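Local coordinates for protein terminase large subunit (Thermus phage G20c, PDB 5M1O) that cuts the viral genome to start and end packaging, as the nuclease part of an ATP-driven motor that moves viral DNA into empty capsids, at residues A[36-41]-A[89-94]. Residues are numbered along the deposited sequence; the frame is centred on the assembly and turned at random.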
loop_
_atom_site.group_PDB
_atom_site.type_symbol
_atom_site.label_atom_id
_atom_site.label_comp_id
_atom_site.label_asym_id
_atom_site.label_seq_id
_atom_site.Cartn_x
_atom_site.Cartn_y
_atom_site.Cartn_z
ATOM N N ILE A 36 2.677 12.052 12.960
ATOM C CA ILE A 36 3.699 11.163 12.411
ATOM C C ILE A 36 3.077 10.292 11.321
ATOM O O ILE A 36 1.910 9.893 11.421
ATOM C CB ILE A 36 4.401 10.299 13.491
ATOM C CG1 ILE A 36 3.407 9.503 14.343
ATOM C CG2 ILE A 36 5.248 11.183 14.404
ATOM C CD1 ILE A 36 3.960 8.176 14.803
ATOM N N TYR A 37 3.866 10.013 10.292
ATOM C CA TYR A 37 3.410 9.312 9.098
ATOM C C TYR A 37 4.324 8.160 8.743
ATOM O O TYR A 37 5.505 8.185 9.054
ATOM C CB TYR A 37 3.418 10.271 7.906
ATOM C CG TYR A 37 2.423 11.406 7.985
ATOM C CD1 TYR A 37 2.731 12.575 8.677
ATOM C CD2 TYR A 37 1.172 11.329 7.335
ATOM C CE1 TYR A 37 1.836 13.635 8.733
ATOM C CE2 TYR A 37 0.271 12.387 7.386
ATOM C CZ TYR A 37 0.604 13.535 8.088
ATOM O OH TYR A 37 -0.275 14.591 8.148
ATOM N N CYS A 38 3.783 7.175 8.030
ATOM C CA CYS A 38 4.602 6.199 7.340
ATOM C C CYS A 38 4.045 6.002 5.945
ATOM O O CYS A 38 2.960 6.476 5.646
ATOM C CB CYS A 38 4.627 4.892 8.115
ATOM S SG CYS A 38 3.067 3.998 8.104
ATOM N N ILE A 39 4.807 5.325 5.097
ATOM C CA ILE A 39 4.419 5.069 3.718
ATOM C C ILE A 39 4.530 3.578 3.427
ATOM O O ILE A 39 5.609 3.013 3.556
ATOM C CB ILE A 39 5.309 5.834 2.723
ATOM C CG1 ILE A 39 5.308 7.330 3.071
ATOM C CG2 ILE A 39 4.851 5.589 1.278
ATOM C CD1 ILE A 39 6.216 8.178 2.204
ATOM N N GLY A 40 3.418 2.958 3.011
ATOM C CA GLY A 40 3.454 1.607 2.477
ATOM C C GLY A 40 3.887 1.649 1.025
ATOM O O GLY A 40 3.280 2.352 0.237
ATOM N N ALA A 41 4.926 0.896 0.660
ATOM C CA ALA A 41 5.489 0.952 -0.678
ATOM C C ALA A 41 5.635 -0.403 -1.363
ATOM O O ALA A 41 6.344 -1.278 -0.869
ATOM C CB ALA A 41 6.840 1.634 -0.646
ATOM N N HIS A 89 9.790 13.396 6.571
ATOM C CA HIS A 89 10.639 12.191 6.548
ATOM C C HIS A 89 9.886 10.978 7.060
ATOM O O HIS A 89 10.378 10.208 7.892
ATOM C CB HIS A 89 11.944 12.425 7.315
ATOM C CG HIS A 89 12.829 13.438 6.667
ATOM N ND1 HIS A 89 12.940 14.734 7.125
ATOM C CD2 HIS A 89 13.616 13.357 5.568
ATOM C CE1 HIS A 89 13.779 15.398 6.353
ATOM N NE2 HIS A 89 14.196 14.591 5.395
ATOM N N ALA A 90 8.678 10.808 6.526
ATOM C CA ALA A 90 7.833 9.675 6.862
ATOM C C ALA A 90 8.597 8.406 6.556
ATOM O O ALA A 90 9.150 8.266 5.471
ATOM C CB ALA A 90 6.559 9.703 6.041
ATOM N N TYR A 91 8.629 7.477 7.495
ATOM C CA TYR A 91 9.353 6.237 7.223
ATOM C C TYR A 91 8.567 5.310 6.307
ATOM O O TYR A 91 7.356 5.250 6.363
ATOM C CB TYR A 91 9.774 5.523 8.495
ATOM C CG TYR A 91 8.684 4.819 9.252
ATOM C CD1 TYR A 91 7.943 5.495 10.204
ATOM C CD2 TYR A 91 8.453 3.451 9.081
ATOM C CE1 TYR A 91 6.953 4.862 10.925
ATOM C CE2 TYR A 91 7.476 2.801 9.805
ATOM C CZ TYR A 91 6.728 3.517 10.723
ATOM O OH TYR A 91 5.778 2.913 11.483
ATOM N N VAL A 92 9.298 4.590 5.480
ATOM C CA VAL A 92 8.740 3.750 4.430
ATOM C C VAL A 92 8.748 2.296 4.917
ATOM O O VAL A 92 9.746 1.827 5.481
ATOM C CB VAL A 92 9.563 3.918 3.143
ATOM C CG1 VAL A 92 9.097 2.965 2.035
ATOM C CG2 VAL A 92 9.510 5.373 2.656
ATOM N N VAL A 93 7.629 1.610 4.711
ATOM C CA VAL A 93 7.517 0.162 4.914
ATOM C C VAL A 93 7.522 -0.412 3.500
ATOM O O VAL A 93 6.526 -0.352 2.791
ATOM C CB VAL A 93 6.239 -0.214 5.684
ATOM C CG1 VAL A 93 6.151 -1.730 5.936
ATOM C CG2 VAL A 93 6.200 0.530 7.004
ATOM N N ALA A 94 8.674 -0.921 3.078
ATOM C CA ALA A 94 8.885 -1.282 1.681
ATOM C C ALA A 94 8.876 -2.777 1.501
ATOM O O ALA A 94 9.622 -3.485 2.179
ATOM C CB ALA A 94 10.205 -0.717 1.183
HETATM O O HOH W 1 7.590 8.758 10.553
#
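Ile39 and Val92 face each other in a parallel strand pair of the RNase H-like nuclease fold, where 37-41 and 91-94 run side by side in the mixed central sheet. The pair shows how one strand threads its bonds between alternate residues of a parallel partner. Ile39 gives its N-H to Tyr91 O and takes the N-H of Val93 on its own O (2.7 Å, nearly straight at 168°), and Ala41 N then reaches Val93 O. Tyr37 O, before this ladder, is 3.6 Å from Tyr91 N, and a water bridges the two, donating to Tyr37 O at 2.6 Å and accepting only weakly from Tyr91 N.

Tyr91 lends the pair its aromatic contact. CG stands between the backbone N and the carbonyl carbon (chi1 74°), which places the ring over Cys38 of the neighbouring strand. From CB the side chain rises on the face shared with Cys38 and Val93; CD1 passes 3.8 Å from Tyr37 O, then CE1 and CZ both come to 3.6 Å from Cys38 CB, with CE2 at 3.9 Å from it, while the bridging water lies in plane at the ring edge. The Cys38 methylene sits over one ring face in a CH-pi contact, 15° from the normal, and Cys38 SG lies obliquely at 5.0 Å from the ring centroid. At the tip, OH bonds to Gln188 OE1, which fixes the far end of the ring.

On the other face, Ile39 and Val92 both meet Leu80 of helix 73-86, and Ala41 lies on Phe52 of strand 49-56. Ala90 CB fits against Tyr37 CB and Ile39 CG1. Both strands lead directly to Asp42 and Asp95, acidic residues likely to bind the catalytic magnesium ions of the nuclease. Just before them, the methyl of Ala41 packs 3.7 Å from Val92 CG1.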